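Local coordinates for Alr1585 protein (Nostoc sp., PDB 5C2I) that binds haem and, as a dye-decolorizing (DyP-type) peroxidase, probably uses hydrogen peroxide to oxidise dyes and related substrates, at residues 46-51 / 177-182; 96-101 / 457-462. The protein carries 1 engineered substitution. All blocks are in the same frame, centred on the assembly; numbering follows the deposited sequence.

Contact 1 (46-51 / 177-182); sequences LFLQFK and AEIVHR
Phe47 and His181 lie side by side on one face of the antiparallel pair formed by 46-51 and 177-182, their side chains running the same way. Phe47 CD1 sits at the edge of the imidazole, near its plane and 3.8 Å from His181 CD2, with the two rings turned 45° to each other. Between the strands, Phe47 N donates to His181 O in a nearly straight 2.9 Å bond, while Phe47 O accepts from Val180 N. A beta bulge follows: the register slips by one residue, Leu48 pairs with Ile179, and Val180 is the extra residue. Val180 CG1, anti to its carbonyl carbon (chi1 -60°), meets Gln49 CB at 3.8 Å.

The other face is mostly hydrocarbon: Leu46, Leu48 and Arg182 pack on helix 159-176, Phe50 on helix 55-68. There Leu48 CD2 lies alongside Ile179 CG1, Leu46 CD2 rests on CG and CD of the extended Arg182 at 3.9 Å, and Ala177 CB approaches the Phe50 ring obliquely. Arg182 NE is salt-bridged to Asp184. At the strand end Lys51 crosses Glu178 at about a right angle, its CE 3.4 Å from Glu178 OE2. The ammonium NZ stays 4.3 Å from that oxygen and bonds instead to Arg174 O.

Any Lys51-Glu178 attraction is thus probably longer-range than a salt bridge, and the pairing rests on backbone bonds and hydrocarbon packed on both faces.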
loop_
_atom_site.group_PDB
_atom_site.type_symbol
_atom_site.label_atom_id
_atom_site.label_comp_id
_atom_site.label_asym_id
_atom_site.label_seq_id
_atom_site.Cartn_x
_atom_site.Cartn_y
_atom_site.Cartn_z
ATOM N N LEU A 46 11.627 -28.259 6.261
ATOM C CA LEU A 46 12.274 -29.320 5.480
ATOM C C LEU A 46 12.223 -30.620 6.257
ATOM O O LEU A 46 12.814 -30.742 7.336
ATOM C CB LEU A 46 13.707 -28.948 5.165
ATOM C CG LEU A 46 13.984 -27.622 4.509
ATOM C CD1 LEU A 46 15.488 -27.360 4.415
ATOM C CD2 LEU A 46 13.322 -27.564 3.135
ATOM N N PHE A 47 11.508 -31.596 5.708
ATOM C CA PHE A 47 11.400 -32.907 6.311
ATOM C C PHE A 47 12.462 -33.799 5.713
ATOM O O PHE A 47 12.600 -33.877 4.488
ATOM C CB PHE A 47 10.021 -33.515 6.073
ATOM C CG PHE A 47 8.935 -32.815 6.826
ATOM C CD1 PHE A 47 8.315 -31.686 6.298
ATOM C CD2 PHE A 47 8.565 -33.252 8.054
ATOM C CE1 PHE A 47 7.314 -31.022 7.001
ATOM C CE2 PHE A 47 7.601 -32.580 8.793
ATOM C CZ PHE A 47 6.956 -31.488 8.260
ATOM N N LEU A 48 13.209 -34.472 6.573
ATOM C CA LEU A 48 14.382 -35.201 6.188
ATOM C C LEU A 48 14.315 -36.659 6.465
ATOM O O LEU A 48 13.781 -37.075 7.470
ATOM C CB LEU A 48 15.592 -34.681 6.965
ATOM C CG LEU A 48 15.810 -33.190 6.969
ATOM C CD1 LEU A 48 17.087 -32.896 7.772
ATOM C CD2 LEU A 48 15.937 -32.634 5.558
ATOM N N GLN A 49 14.884 -37.433 5.546
ATOM C CA GLN A 49 15.260 -38.824 5.769
ATOM C C GLN A 49 16.754 -38.948 5.495
ATOM O O GLN A 49 17.232 -38.713 4.352
ATOM C CB GLN A 49 14.524 -39.748 4.838
ATOM C CG GLN A 49 14.768 -41.225 5.067
ATOM C CD GLN A 49 13.985 -42.049 4.055
ATOM O OE1 GLN A 49 14.534 -42.537 3.101
ATOM N NE2 GLN A 49 12.690 -42.164 4.256
ATOM N N PHE A 50 17.498 -39.293 6.535
ATOM C CA PHE A 50 18.947 -39.401 6.407
ATOM C C PHE A 50 19.337 -40.587 5.539
ATOM O O PHE A 50 18.650 -41.613 5.510
ATOM C CB PHE A 50 19.596 -39.460 7.801
ATOM C CG PHE A 50 19.333 -38.216 8.625
ATOM C CD1 PHE A 50 19.764 -36.963 8.180
ATOM C CD2 PHE A 50 18.699 -38.289 9.845
ATOM C CE1 PHE A 50 19.515 -35.815 8.919
ATOM C CE2 PHE A 50 18.457 -37.150 10.586
ATOM C CZ PHE A 50 18.862 -35.910 10.123
ATOM N N LYS A 51 20.434 -40.445 4.815
ATOM C CA LYS A 51 20.808 -41.472 3.835
ATOM C C LYS A 51 21.459 -42.681 4.544
ATOM O O LYS A 51 22.220 -42.512 5.510
ATOM C CB LYS A 51 21.766 -40.905 2.810
ATOM C CG LYS A 51 21.142 -39.835 1.948
ATOM C CD LYS A 51 22.143 -39.326 0.931
ATOM C CE LYS A 51 21.500 -38.350 -0.035
ATOM N NZ LYS A 51 22.547 -37.794 -0.933
ATOM N N ALA A 177 21.248 -36.273 3.370
ATOM C CA ALA A 177 19.819 -36.466 3.634
ATOM C C ALA A 177 19.005 -36.269 2.373
ATOM O O ALA A 177 19.358 -35.435 1.539
ATOM C CB ALA A 177 19.337 -35.487 4.690
ATOM N N GLU A 178 17.914 -37.008 2.267
ATOM C CA GLU A 178 16.873 -36.733 1.299
ATOM C C GLU A 178 15.925 -35.732 1.923
ATOM O O GLU A 178 15.515 -35.900 3.075
ATOM C CB GLU A 178 16.075 -38.002 0.981
ATOM C CG GLU A 178 16.898 -39.123 0.362
ATOM C CD GLU A 178 17.448 -38.757 -1.002
ATOM O OE1 GLU A 178 16.825 -37.920 -1.676
ATOM O OE2 GLU A 178 18.519 -39.273 -1.382
ATOM N N ILE A 179 15.593 -34.684 1.196
ATOM C CA ILE A 179 14.529 -33.804 1.626
ATOM C C ILE A 179 13.255 -34.418 1.058
ATOM O O ILE A 179 13.027 -34.342 -0.150
ATOM C CB ILE A 179 14.775 -32.372 1.127
ATOM C CG1 ILE A 179 16.065 -31.809 1.768
ATOM C CG2 ILE A 179 13.590 -31.504 1.437
ATOM C CD1 ILE A 179 16.541 -30.504 1.170
ATOM N N VAL A 180 12.458 -35.043 1.905
ATOM C CA VAL A 180 11.316 -35.823 1.417
ATOM C C VAL A 180 10.074 -34.956 1.269
ATOM O O VAL A 180 9.126 -35.338 0.589
ATOM C CB VAL A 180 11.027 -37.079 2.294
ATOM C CG1 VAL A 180 12.242 -37.999 2.311
ATOM C CG2 VAL A 180 10.598 -36.707 3.708
ATOM N N HIS A 181 10.069 -33.804 1.922
ATOM C CA HIS A 181 8.941 -32.895 1.849
ATOM C C HIS A 181 9.368 -31.498 2.243
ATOM O O HIS A 181 10.251 -31.342 3.111
ATOM C CB HIS A 181 7.808 -33.384 2.748
ATOM C CG HIS A 181 6.557 -32.625 2.564
ATOM N ND1 HIS A 181 5.894 -32.593 1.360
ATOM C CD2 HIS A 181 5.906 -31.765 3.378
ATOM C CE1 HIS A 181 4.836 -31.807 1.468
ATOM N NE2 HIS A 181 4.825 -31.290 2.679
ATOM N N ARG A 182 8.753 -30.492 1.609
ATOM C CA ARG A 182 8.963 -29.089 1.975
ATOM C C ARG A 182 7.627 -28.359 2.078
ATOM O O ARG A 182 6.739 -28.543 1.238
ATOM C CB ARG A 182 9.872 -28.389 0.966
ATOM C CG ARG A 182 10.063 -26.898 1.195
ATOM C CD ARG A 182 11.084 -26.254 0.255
ATOM N NE ARG A 182 11.056 -24.792 0.335
ATOM C CZ ARG A 182 12.053 -23.981 0.058
ATOM N NH1 ARG A 182 13.255 -24.436 -0.286
ATOM N NH2 ARG A 182 11.848 -22.676 0.159
#

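Contact 2 (96-101 / 457-462); sequences FFLSRH and FAPSIS
A single antiparallel bridge between Leu98 and Phe457 joins the ends of two strands, 93-98 and 448-458, that belong to the two beta-sheets of this DyP-type peroxidase, a family whose two alpha+beta domains share a ferredoxin-like fold and are probably distantly related. The bridge is a hydrogen-bonded pair. Leu98 N gives its hydrogen to Phe457 O at 3.0 Å, and Phe457 N returns a bond to Leu98 O at 2.8 Å; both are close to straight. Phe457 O also receives the CA-H of Phe97.

Beyond the bridge the side chains take over. Phe97 CG is anti to its carbonyl carbon (chi1 -48°), and the ring meets the methyl of Ala458 obliquely, CD1 lying 3.6 Å from Ala458 CB and CE1 only slightly farther. Pro459 turns its CB toward the first strand. Its CG touches Leu98 CD1 at 4.0 Å, the two side chains crossing at about a right angle, and its CD comes within 3.4 Å of Phe96 O. That carbonyl, like Pro459 O, accepts a bond from Gln31 NE2. Tyr103 of helix 100-105 packs against Leu98, Phe457 and Pro459.

Having no N-H, Pro459 cannot donate a backbone bond to Phe96 O, which the Gln31 amide serves instead; the pairing stops after one bridge, and the junction of the sheets consists of two buried backbone bonds plus apolar contacts.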
loop_
_atom_site.group_PDB
_atom_site.type_symbol
_atom_site.label_atom_id
_atom_site.label_comp_id
_atom_site.label_asym_id
_atom_site.label_seq_id
_atom_site.Cartn_x
_atom_site.Cartn_y
_atom_site.Cartn_z
ATOM N N PHE A 96 15.504 -27.374 15.081
ATOM C CA PHE A 96 15.763 -28.718 14.563
ATOM C C PHE A 96 15.032 -29.740 15.436
ATOM O O PHE A 96 15.181 -29.728 16.673
ATOM C CB PHE A 96 17.258 -29.004 14.558
ATOM C CG PHE A 96 17.629 -30.354 13.991
ATOM C CD1 PHE A 96 17.695 -30.542 12.633
ATOM C CD2 PHE A 96 17.880 -31.435 14.824
ATOM C CE1 PHE A 96 17.967 -31.796 12.102
ATOM C CE2 PHE A 96 18.204 -32.678 14.308
ATOM C CZ PHE A 96 18.255 -32.850 12.941
ATOM N N PHE A 97 14.276 -30.622 14.797
ATOM C CA PHE A 97 13.498 -31.657 15.498
ATOM C C PHE A 97 13.842 -33.058 15.012
ATOM O O PHE A 97 14.112 -33.252 13.813
ATOM C CB PHE A 97 12.009 -31.424 15.295
ATOM C CG PHE A 97 11.534 -30.003 15.536
ATOM C CD1 PHE A 97 11.207 -29.565 16.784
ATOM C CD2 PHE A 97 11.387 -29.111 14.468
ATOM C CE1 PHE A 97 10.775 -28.254 16.981
ATOM C CE2 PHE A 97 10.917 -27.840 14.646
ATOM C CZ PHE A 97 10.614 -27.390 15.912
ATOM N N LEU A 98 13.804 -34.027 15.919
ATOM C CA LEU A 98 14.000 -35.448 15.595
ATOM C C LEU A 98 12.754 -36.250 15.874
ATOM O O LEU A 98 12.103 -36.060 16.902
ATOM C CB LEU A 98 15.171 -36.054 16.401
ATOM C CG LEU A 98 16.560 -35.561 15.988
ATOM C CD1 LEU A 98 17.578 -35.895 17.058
ATOM C CD2 LEU A 98 16.965 -36.143 14.649
ATOM N N SER A 99 12.434 -37.175 14.966
ATOM C CA SER A 99 11.425 -38.203 15.232
ATOM C C SER A 99 12.051 -39.367 15.988
ATOM O O SER A 99 13.288 -39.475 16.069
ATOM C CB SER A 99 10.831 -38.730 13.915
ATOM O OG SER A 99 11.780 -39.514 13.195
ATOM N N ARG A 100 11.216 -40.271 16.499
ATOM C CA ARG A 100 11.757 -41.504 17.058
ATOM C C ARG A 100 12.609 -42.256 16.037
ATOM O O ARG A 100 13.707 -42.771 16.362
ATOM C CB ARG A 100 10.671 -42.409 17.638
ATOM C CG ARG A 100 11.249 -43.721 18.243
ATOM C CD ARG A 100 11.236 -44.885 17.251
ATOM N NE ARG A 100 9.853 -45.291 16.917
ATOM C CZ ARG A 100 9.490 -46.222 16.038
ATOM N NH1 ARG A 100 10.375 -46.960 15.387
ATOM N NH2 ARG A 100 8.192 -46.494 15.882
ATOM N N HIS A 101 12.136 -42.346 14.787
ATOM C CA HIS A 101 12.914 -43.030 13.744
ATOM C C HIS A 101 14.270 -42.351 13.561
ATOM O O HIS A 101 15.282 -42.998 13.265
ATOM C CB HIS A 101 12.143 -43.141 12.408
ATOM C CG HIS A 101 11.177 -44.289 12.345
ATOM N ND1 HIS A 101 9.811 -44.112 12.422
ATOM C CD2 HIS A 101 11.364 -45.623 12.222
ATOM C CE1 HIS A 101 9.196 -45.274 12.320
ATOM N NE2 HIS A 101 10.114 -46.208 12.204
ATOM N N PHE A 457 10.628 -34.606 18.786
ATOM C CA PHE A 457 11.174 -33.981 19.993
ATOM C C PHE A 457 12.135 -32.895 19.535
ATOM O O PHE A 457 12.897 -33.100 18.580
ATOM C CB PHE A 457 11.899 -35.014 20.818
ATOM C CG PHE A 457 12.359 -34.513 22.155
ATOM C CD1 PHE A 457 11.446 -34.154 23.128
ATOM C CD2 PHE A 457 13.687 -34.408 22.432
ATOM C CE1 PHE A 457 11.859 -33.680 24.359
ATOM C CE2 PHE A 457 14.137 -33.991 23.694
ATOM C CZ PHE A 457 13.209 -33.581 24.647
ATOM N N ALA A 458 12.033 -31.719 20.156
ATOM C CA ALA A 458 13.006 -30.641 20.012
ATOM C C ALA A 458 14.090 -30.867 21.054
ATOM O O ALA A 458 13.866 -30.585 22.226
ATOM C CB ALA A 458 12.340 -29.295 20.240
ATOM N N PRO A 459 15.274 -31.389 20.654
ATOM C CA PRO A 459 16.281 -31.656 21.666
ATOM C C PRO A 459 16.952 -30.395 22.193
ATOM O O PRO A 459 16.843 -29.339 21.589
ATOM C CB PRO A 459 17.302 -32.552 20.928
ATOM C CG PRO A 459 16.647 -32.946 19.657
ATOM C CD PRO A 459 15.694 -31.842 19.327
ATOM N N SER A 460 17.641 -30.519 23.319
ATOM C CA SER A 460 18.471 -29.446 23.837
ATOM C C SER A 460 19.572 -29.182 22.829
ATOM O O SER A 460 19.954 -30.081 22.042
ATOM C CB SER A 460 19.075 -29.855 25.194
ATOM O OG SER A 460 19.997 -30.935 25.065
ATOM N N ILE A 461 20.048 -27.949 22.816
ATOM C CA ILE A 461 21.067 -27.524 21.886
ATOM C C ILE A 461 22.410 -28.248 22.141
ATOM O O ILE A 461 23.056 -28.688 21.179
ATOM C CB ILE A 461 21.218 -25.988 21.897
ATOM C CG1 ILE A 461 19.910 -25.381 21.331
ATOM C CG2 ILE A 461 22.448 -25.572 21.100
ATOM C CD1 ILE A 461 19.768 -23.884 21.520
ATOM N N SER A 462 22.770 -28.429 23.404
ATOM C CA SER A 462 24.019 -29.122 23.768
ATOM C C SER A 462 24.036 -30.546 23.244
ATOM O O SER A 462 25.074 -31.015 22.746
ATOM C CB SER A 462 24.283 -29.085 25.294
ATOM O OG SER A 462 23.227 -29.711 26.031
#

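From the N terminus, strand 42-50 comes first and pairs with strand 177-189, so contact 1 closes a loop of 125 residues, just over half of them helical. Inside that loop runs strand 93-98, whose end is also met, near the C terminus, by 457-462, across 355 intervening residues. The segments alternate along the chain, so the two closures cross rather than nest. Contact 1 lies within the first sheet, whose strand 150-156 sits between 42-50 and 93-98; contact 2 ties the outer strand of that sheet to strand 448-458 of the second. Their centres are 15 Å apart, and Phe50 CZ packs on Phe96 CZ at 4.2 Å, bringing the two into direct touch.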